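Side-chain contacts in small nuclear ribonucleoprotein homolog (Pyrobaculum aerophilum, PDB 1M5Q), which probably binds RNA and assembles into a 14-mer whose subunits each extend an Sm fold with a C-terminal domain: residues H[28-31]-H[35-38]; H[15-20]-H[52-57]; H[72-77]-H[95-100]. All coordinates share one frame; numbering follows the deposited sequence.

Contact 1. Residues H[28-31]-H[35-38]; sequences HAVD and NIVL. With CD (cadmium ion), chain B.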
loop_
_atom_site.group_PDB
_atom_site.type_symbol
_atom_site.label_atom_id
_atom_site.label_comp_id
_atom_site.label_asym_id
_atom_site.label_seq_id
_atom_site.Cartn_x
_atom_site.Cartn_y
_atom_site.Cartn_z
ATOM N N HIS H 28 6.305 -27.009 -1.110
ATOM C CA HIS H 28 5.016 -27.582 -1.460
ATOM C C HIS H 28 4.128 -26.717 -2.412
ATOM O O HIS H 28 3.444 -27.257 -3.272
ATOM C CB HIS H 28 4.274 -27.822 -0.156
ATOM C CG HIS H 28 3.034 -28.625 -0.304
ATOM N ND1 HIS H 28 3.051 -29.965 -0.628
ATOM C CD2 HIS H 28 1.731 -28.283 -0.190
ATOM C CE1 HIS H 28 1.814 -30.417 -0.712
ATOM N NE2 HIS H 28 0.996 -29.418 -0.450
ATOM N N ALA H 29 4.106 -25.407 -2.224
ATOM C CA ALA H 29 3.295 -24.537 -3.083
ATOM C C ALA H 29 3.821 -23.129 -3.062
ATOM O O ALA H 29 4.343 -22.664 -2.028
ATOM C CB ALA H 29 1.815 -24.517 -2.612
ATOM N N VAL H 30 3.693 -22.423 -4.181
ATOM C CA VAL H 30 4.149 -21.039 -4.188
ATOM C C VAL H 30 3.110 -20.317 -5.025
ATOM O O VAL H 30 2.714 -20.852 -6.059
ATOM C CB VAL H 30 5.477 -20.865 -4.923
ATOM C CG1 VAL H 30 5.922 -19.404 -4.871
ATOM C CG2 VAL H 30 6.550 -21.736 -4.291
ATOM N N ASP H 31 2.654 -19.143 -4.612
ATOM C CA ASP H 31 1.712 -18.426 -5.483
ATOM C C ASP H 31 2.327 -17.137 -6.052
ATOM O O ASP H 31 3.487 -16.806 -5.756
ATOM C CB ASP H 31 0.385 -18.144 -4.765
ATOM C CG ASP H 31 0.521 -17.215 -3.563
ATOM O OD1 ASP H 31 1.564 -16.550 -3.408
ATOM O OD2 ASP H 31 -0.469 -17.134 -2.761
ATOM N N ASN H 35 3.506 -16.226 -1.376
ATOM C CA ASN H 35 3.156 -16.887 -0.126
ATOM C C ASN H 35 3.781 -18.251 -0.413
ATOM O O ASN H 35 3.847 -18.702 -1.567
ATOM C CB ASN H 35 1.640 -17.099 0.038
ATOM C CG ASN H 35 0.928 -15.802 0.404
ATOM O OD1 ASN H 35 1.344 -15.053 1.335
ATOM N ND2 ASN H 35 -0.107 -15.508 -0.331
ATOM N N ILE H 36 4.162 -18.950 0.624
ATOM C CA ILE H 36 4.838 -20.237 0.435
ATOM C C ILE H 36 4.240 -21.274 1.361
ATOM O O ILE H 36 3.955 -20.943 2.500
ATOM C CB ILE H 36 6.318 -20.147 0.896
ATOM C CG1 ILE H 36 7.076 -19.065 0.076
ATOM C CG2 ILE H 36 6.974 -21.583 0.843
ATOM C CD1 ILE H 36 7.242 -19.483 -1.331
ATOM N N VAL H 37 4.028 -22.500 0.869
ATOM C CA VAL H 37 3.613 -23.590 1.758
ATOM C C VAL H 37 4.806 -24.579 1.767
ATOM O O VAL H 37 5.344 -24.904 0.694
ATOM C CB VAL H 37 2.353 -24.363 1.258
ATOM C CG1 VAL H 37 1.994 -25.504 2.303
ATOM C CG2 VAL H 37 1.162 -23.386 1.121
ATOM N N LEU H 38 5.277 -24.975 2.955
ATOM C CA LEU H 38 6.335 -25.980 3.094
ATOM C C LEU H 38 5.751 -27.260 3.698
ATOM O O LEU H 38 4.861 -27.188 4.579
ATOM C CB LEU H 38 7.457 -25.543 4.039
ATOM C CG LEU H 38 8.242 -24.279 3.754
ATOM C CD1 LEU H 38 9.344 -24.151 4.799
ATOM C CD2 LEU H 38 8.846 -24.318 2.308
HETATM CD CD CD B . -1.373 -29.179 -0.671
HETATM O O HOH W 1 -1.476 -27.434 1.129
HETATM O O HOH W 2 -1.125 -31.144 -2.310
#
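A29 and V37 form the hydrogen-bonded pair of an antiparallel hairpin, where V37 N gives a 2.9 Å bond to A29 O while V37 O takes up both H28 N and A29 N, the doubled register of a classic beta bulge. H28, with CG anti to the backbone N (chi1 -170°), runs its imidazole alongside V37, CD2 lying 3.7 Å from CG1, and NE2 reaches on to a cadmium ion at 2.4 Å. Two waters and an atom from elsewhere in the structure also bind the metal. On the other face of the hairpin V30 and I36 lie side by side, both methyls of V30 touching I36 CD1. At the turn end, D31 grips N35 with both oxygens. OD1 takes N35 N at 2.8 Å, from above the carboxylate plane, whereas OD2 uses its syn lone pair for N35 ND2 at 2.9 Å; carboxylate and amide are turned 61° apart. An alanine here removes both oxygens, which would probably leave N35 N and ND2 without these acceptors and the amide held mainly through OD1, by Y56 N. This Asp–Asn pairing across a short loop is consistent with the Sm1 motif, whose asparagine contacts RNA bases in relatives. L5 of helix 2-6 packs on V30 and I36, F1 and E4 of a neighbouring subunit lie against V37 and A29 respectively, and L38 points away from 28-31 and packs on V13 and V15 of strand 12-17 and on Y23.

Contact 2. Residues H[15-20]-H[52-57]; sequences VVLSNG and VFIMYR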
loop_
_atom_site.group_PDB
_atom_site.type_symbol
_atom_site.label_atom_id
_atom_site.label_comp_id
_atom_site.label_asym_id
_atom_site.label_seq_id
_atom_site.Cartn_x
_atom_site.Cartn_y
_atom_site.Cartn_z
ATOM N N VAL H 15 13.337 -21.089 4.487
ATOM C CA VAL H 15 12.701 -19.787 4.413
ATOM C C VAL H 15 13.009 -19.006 5.687
ATOM O O VAL H 15 12.688 -19.463 6.814
ATOM C CB VAL H 15 11.131 -19.915 4.230
ATOM C CG1 VAL H 15 10.539 -18.551 4.006
ATOM C CG2 VAL H 15 10.786 -20.823 2.997
ATOM N N VAL H 16 13.594 -17.813 5.514
ATOM C CA VAL H 16 13.974 -16.961 6.640
ATOM C C VAL H 16 12.947 -15.875 6.854
ATOM O O VAL H 16 12.657 -15.086 5.953
ATOM C CB VAL H 16 15.395 -16.370 6.410
ATOM C CG1 VAL H 16 15.788 -15.432 7.565
ATOM C CG2 VAL H 16 16.410 -17.531 6.273
ATOM N N LEU H 17 12.388 -15.823 8.060
ATOM C CA LEU H 17 11.348 -14.894 8.371
ATOM C C LEU H 17 11.803 -13.693 9.183
ATOM O O LEU H 17 12.771 -13.782 9.933
ATOM C CB LEU H 17 10.201 -15.642 9.081
ATOM C CG LEU H 17 9.777 -17.036 8.510
ATOM C CD1 LEU H 17 8.467 -17.502 9.194
ATOM C CD2 LEU H 17 9.533 -16.979 6.984
ATOM N N SER H 18 11.093 -12.572 9.032
ATOM C CA SER H 18 11.476 -11.359 9.746
ATOM C C SER H 18 11.303 -11.457 11.263
ATOM O O SER H 18 11.852 -10.611 11.981
ATOM C CB SER H 18 10.721 -10.104 9.211
ATOM O OG SER H 18 9.304 -10.218 9.335
ATOM N N ASN H 19 10.563 -12.453 11.770
ATOM C CA ASN H 19 10.484 -12.558 13.234
ATOM C C ASN H 19 11.706 -13.361 13.773
ATOM O O ASN H 19 11.738 -13.760 14.944
ATOM C CB ASN H 19 9.183 -13.263 13.680
ATOM C CG ASN H 19 9.155 -14.744 13.309
ATOM O OD1 ASN H 19 9.943 -15.219 12.472
ATOM N ND2 ASN H 19 8.190 -15.477 13.905
ATOM N N GLY H 20 12.677 -13.630 12.913
ATOM C CA GLY H 20 13.820 -14.383 13.356
ATOM C C GLY H 20 13.709 -15.888 13.164
ATOM O O GLY H 20 14.715 -16.596 13.336
ATOM N N VAL H 52 3.331 -25.860 6.735
ATOM C CA VAL H 52 3.544 -24.545 7.302
ATOM C C VAL H 52 3.167 -23.601 6.167
ATOM O O VAL H 52 3.749 -23.673 5.088
ATOM C CB VAL H 52 5.026 -24.356 7.651
ATOM C CG1 VAL H 52 5.287 -22.951 8.180
ATOM C CG2 VAL H 52 5.423 -25.443 8.647
ATOM N N PHE H 53 2.190 -22.733 6.425
ATOM C CA PHE H 53 1.719 -21.783 5.437
ATOM C C PHE H 53 2.326 -20.431 5.812
ATOM O O PHE H 53 1.921 -19.796 6.773
ATOM C CB PHE H 53 0.182 -21.703 5.463
ATOM C CG PHE H 53 -0.498 -23.036 5.260
ATOM C CD1 PHE H 53 -0.741 -23.892 6.341
ATOM C CD2 PHE H 53 -0.884 -23.437 3.997
ATOM C CE1 PHE H 53 -1.355 -25.109 6.139
ATOM C CE2 PHE H 53 -1.505 -24.673 3.784
ATOM C CZ PHE H 53 -1.744 -25.508 4.855
ATOM N N ILE H 54 3.274 -19.986 5.005
ATOM C CA ILE H 54 4.003 -18.757 5.292
ATOM C C ILE H 54 3.520 -17.504 4.511
ATOM O O ILE H 54 3.557 -17.483 3.262
ATOM C CB ILE H 54 5.481 -19.029 4.981
ATOM C CG1 ILE H 54 5.927 -20.287 5.727
ATOM C CG2 ILE H 54 6.325 -17.828 5.281
ATOM C CD1 ILE H 54 7.334 -20.661 5.336
HETATM N N MSE H 55 3.109 -16.468 5.249
HETATM C CA MSE H 55 2.597 -15.201 4.663
HETATM C C MSE H 55 3.769 -14.446 4.015
HETATM O O MSE H 55 4.806 -14.219 4.645
HETATM C CB MSE H 55 1.936 -14.360 5.769
HETATM C CG MSE H 55 0.870 -15.154 6.571
HETATM SE SE MSE H 55 -0.803 -15.291 5.584
HETATM C CE MSE H 55 -1.503 -13.512 6.176
ATOM N N TYR H 56 3.606 -14.056 2.760
ATOM C CA TYR H 56 4.697 -13.397 2.005
ATOM C C TYR H 56 5.285 -12.170 2.680
ATOM O O TYR H 56 6.516 -11.967 2.676
ATOM C CB TYR H 56 4.237 -13.099 0.560
ATOM C CG TYR H 56 3.341 -11.894 0.438
ATOM C CD1 TYR H 56 3.899 -10.602 0.434
ATOM C CD2 TYR H 56 1.950 -12.022 0.387
ATOM C CE1 TYR H 56 3.098 -9.471 0.386
ATOM C CE2 TYR H 56 1.101 -10.878 0.343
ATOM C CZ TYR H 56 1.704 -9.618 0.337
ATOM O OH TYR H 56 0.964 -8.474 0.241
ATOM N N ARG H 57 4.432 -11.391 3.337
ATOM C CA ARG H 57 4.916 -10.171 3.985
ATOM C C ARG H 57 6.062 -10.358 4.996
ATOM O O ARG H 57 6.820 -9.402 5.270
ATOM C CB ARG H 57 3.756 -9.462 4.697
ATOM C CG ARG H 57 3.026 -8.443 3.839
ATOM C CD ARG H 57 1.756 -7.924 4.572
ATOM N NE ARG H 57 0.676 -8.875 4.320
ATOM C CZ ARG H 57 -0.228 -8.725 3.355
ATOM N NH1 ARG H 57 -0.190 -7.647 2.585
ATOM N NH2 ARG H 57 -1.139 -9.676 3.137
#
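I54 and V15 reach toward each other tip to tip, the CD1 methyl of I54 ending 4.0 Å from V15 CB and at similar range from both of its methyls, CG1 and CG2. The second branch of I54 serves a different partner: CG2, anti to the backbone N while CG1 stands beside it (chi1 -53°), turns to L17, whose CD2 comes 3.7 Å away as the two side chains pass at a slant. One isoleucine thus serves two residues of a single strand, one with each branch, with no hydrogen bond linking the segments. Strands 12-17 and 48-54 are not neighbours in the five-stranded antiparallel sheet; that they nevertheless face each other, with the nearest CA atoms (V15 and I54) 8.8 Å apart, reflects the strong bending of the Sm fold into a small, OB-like barrel, whose interior these side chains line. L38 and I59 each touch both V15 and I54. The outer flank of 52-54 pairs with a strand of a neighbouring subunit, which carries the sheet onward round the ring, and V60 of that subunit packs on L17. Past L17 the chain reverses through a type I turn closed by G20 N on L17 O at 3.0 Å.

Contact 3. Residues H[72-77]-H[95-100]; sequences REFAKQ and VLIGDK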
loop_
_atom_site.group_PDB
_atom_site.type_symbol
_atom_site.label_atom_id
_atom_site.label_comp_id
_atom_site.label_asym_id
_atom_site.label_seq_id
_atom_site.Cartn_x
_atom_site.Cartn_y
_atom_site.Cartn_z
ATOM N N ARG H 72 33.395 -33.714 -10.749
ATOM C CA ARG H 72 34.540 -34.627 -10.852
ATOM C C ARG H 72 34.067 -35.981 -10.374
ATOM O O ARG H 72 34.399 -36.980 -10.961
ATOM C CB ARG H 72 35.735 -34.149 -9.999
ATOM C CG ARG H 72 36.546 -33.041 -10.647
ATOM C CD ARG H 72 37.894 -32.878 -9.940
ATOM N NE ARG H 72 38.077 -31.519 -9.434
ATOM C CZ ARG H 72 38.697 -30.564 -10.107
ATOM N NH1 ARG H 72 39.205 -30.831 -11.303
ATOM N NH2 ARG H 72 38.773 -29.335 -9.607
ATOM N N GLU H 73 33.280 -36.019 -9.307
ATOM C CA GLU H 73 32.770 -37.297 -8.834
ATOM C C GLU H 73 31.787 -37.845 -9.893
ATOM O O GLU H 73 31.785 -39.036 -10.190
ATOM C CB GLU H 73 32.079 -37.121 -7.498
ATOM C CG GLU H 73 31.481 -38.413 -6.962
ATOM C CD GLU H 73 32.565 -39.460 -6.619
ATOM O OE1 GLU H 73 33.597 -39.100 -5.994
ATOM O OE2 GLU H 73 32.371 -40.634 -6.965
ATOM N N PHE H 74 30.955 -36.980 -10.476
ATOM C CA PHE H 74 30.051 -37.423 -11.519
ATOM C C PHE H 74 30.840 -38.083 -12.672
ATOM O O PHE H 74 30.420 -39.089 -13.235
ATOM C CB PHE H 74 29.235 -36.242 -12.115
ATOM C CG PHE H 74 28.232 -36.661 -13.218
ATOM C CD1 PHE H 74 26.954 -37.047 -12.893
ATOM C CD2 PHE H 74 28.597 -36.669 -14.558
ATOM C CE1 PHE H 74 26.012 -37.451 -13.880
ATOM C CE2 PHE H 74 27.676 -37.060 -15.563
ATOM C CZ PHE H 74 26.373 -37.455 -15.205
ATOM N N ALA H 75 31.936 -37.459 -13.064
ATOM C CA ALA H 75 32.751 -37.962 -14.159
ATOM C C ALA H 75 33.313 -39.351 -13.751
ATOM O O ALA H 75 33.268 -40.315 -14.533
ATOM C CB ALA H 75 33.856 -36.990 -14.451
ATOM N N LYS H 76 33.792 -39.445 -12.517
ATOM C CA LYS H 76 34.308 -40.699 -12.011
ATOM C C LYS H 76 33.259 -41.798 -12.154
ATOM O O LYS H 76 33.511 -42.859 -12.697
ATOM C CB LYS H 76 34.704 -40.533 -10.533
ATOM C CG LYS H 76 35.311 -41.786 -9.873
ATOM C CD LYS H 76 35.791 -41.476 -8.448
ATOM C CE LYS H 76 36.419 -42.700 -7.774
ATOM N NZ LYS H 76 36.937 -42.360 -6.418
ATOM N N GLN H 77 32.059 -41.540 -11.685
ATOM C CA GLN H 77 31.037 -42.562 -11.763
ATOM C C GLN H 77 30.557 -42.786 -13.199
ATOM O O GLN H 77 30.188 -43.905 -13.587
ATOM C CB GLN H 77 29.880 -42.183 -10.833
ATOM C CG GLN H 77 30.245 -42.307 -9.352
ATOM C CD GLN H 77 29.030 -42.199 -8.440
ATOM O OE1 GLN H 77 27.899 -42.513 -8.849
ATOM N NE2 GLN H 77 29.253 -41.782 -7.186
ATOM N N VAL H 95 31.179 -32.070 -17.852
ATOM C CA VAL H 95 31.621 -33.423 -18.169
ATOM C C VAL H 95 31.088 -33.794 -19.553
ATOM O O VAL H 95 29.880 -33.681 -19.800
ATOM C CB VAL H 95 31.107 -34.458 -17.118
ATOM C CG1 VAL H 95 31.431 -35.925 -17.594
ATOM C CG2 VAL H 95 31.811 -34.237 -15.778
ATOM N N LEU H 96 31.982 -34.202 -20.450
ATOM C CA LEU H 96 31.553 -34.637 -21.796
ATOM C C LEU H 96 31.525 -36.184 -21.846
ATOM O O LEU H 96 32.407 -36.838 -21.285
ATOM C CB LEU H 96 32.507 -34.087 -22.874
ATOM C CG LEU H 96 32.668 -32.553 -22.887
ATOM C CD1 LEU H 96 33.785 -32.170 -23.837
ATOM C CD2 LEU H 96 31.370 -31.859 -23.295
ATOM N N ILE H 97 30.514 -36.767 -22.486
ATOM C CA ILE H 97 30.390 -38.232 -22.578
ATOM C C ILE H 97 30.244 -38.512 -24.071
ATOM O O ILE H 97 29.221 -38.175 -24.693
ATOM C CB ILE H 97 29.161 -38.722 -21.775
ATOM C CG1 ILE H 97 29.351 -38.342 -20.288
ATOM C CG2 ILE H 97 28.979 -40.231 -21.932
ATOM C CD1 ILE H 97 28.182 -38.662 -19.388
ATOM N N GLY H 98 31.270 -39.101 -24.672
ATOM C CA GLY H 98 31.187 -39.311 -26.119
ATOM C C GLY H 98 31.196 -37.936 -26.782
ATOM O O GLY H 98 31.648 -36.951 -26.191
ATOM N N ASP H 99 30.678 -37.817 -27.988
ATOM C CA ASP H 99 30.742 -36.506 -28.607
ATOM C C ASP H 99 29.410 -35.811 -28.824
ATOM O O ASP H 99 29.337 -34.803 -29.534
ATOM C CB ASP H 99 31.542 -36.591 -29.918
ATOM C CG ASP H 99 30.743 -37.175 -31.067
ATOM O OD1 ASP H 99 29.965 -38.133 -30.834
ATOM O OD2 ASP H 99 30.910 -36.668 -32.215
ATOM N N LYS H 100 28.352 -36.337 -28.218
ATOM C CA LYS H 100 27.048 -35.694 -28.328
ATOM C C LYS H 100 26.318 -35.543 -26.983
ATOM O O LYS H 100 25.151 -35.197 -26.970
ATOM C CB LYS H 100 26.152 -36.457 -29.295
ATOM C CG LYS H 100 26.698 -36.522 -30.709
ATOM C CD LYS H 100 25.634 -37.016 -31.679
ATOM C CE LYS H 100 24.626 -35.916 -32.041
ATOM N NZ LYS H 100 25.185 -34.852 -32.949
#
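A chi1 of -179° at F74 carries its phenyl ring off helix 71-81 to meet V95 and I97, while V95 has CG1 anti to the backbone N (chi1 172°), which leaves CG2 beside that N and facing the helix. The setting is the C-terminal domain that augments this Sm-like protein, an alpha/beta unit in which helices 71-81 and 113-127 pack with a four-stranded antiparallel sheet. Helix 72-77 and strand 95-97 run nearly in the same direction, at 19°, with their axes 9.2 Å apart at closest approach. Such spacing is bridged by side chains alone, and the example illustrates how a small and a large residue divide the work. A75, where the helix comes nearest the strand (CA atoms of A75 and V95 6.2 Å apart), contributes one methyl, which nestles against the valine fork, near both CG1 and CG2. F74, one position earlier, covers the longer span: its CD2 approaches V95 CG2 at 4.2 Å from an oblique direction, and the far part of the same ring side extends to I97. V95 therefore receives the helix from two successive residues, whereas I97 meets, of residues 72-77, F74 alone. All four are buried, and the contact is wholly apolar. V103 of strand 101-104 touches both F74 and I97, and L121 and V114 of helix 113-127 press on F74 and I97 respectively, so the second helix shares this core; V86 and Y88 continue it beside V95. I97 crosses F74 at about a right angle and places CD1 at the edge of the ring, near its plane, 4.2 Å from CE2.

Contacts 1 and 2 belong to one Sm barrel and are nested, the hairpin of contact 1 lying within the loop closed by contact 2. Their centres are 11 Å apart and they touch directly: I36 O and I54 N probably hydrogen-bond at 2.8 Å, N35 OD1 receives Y56 N, and V37 CG2 packs 3.5 Å from F53 CD2. Both also touch the same neighbouring subunit. The cadmium ion belongs to contact 1 through H28, and lies about 13 Å from the side chain of I54. Contact 3 is separate, its centre 36 Å from that of contact 1 and 40 Å from that of contact 2, in the C-terminal domain across the chain's centre.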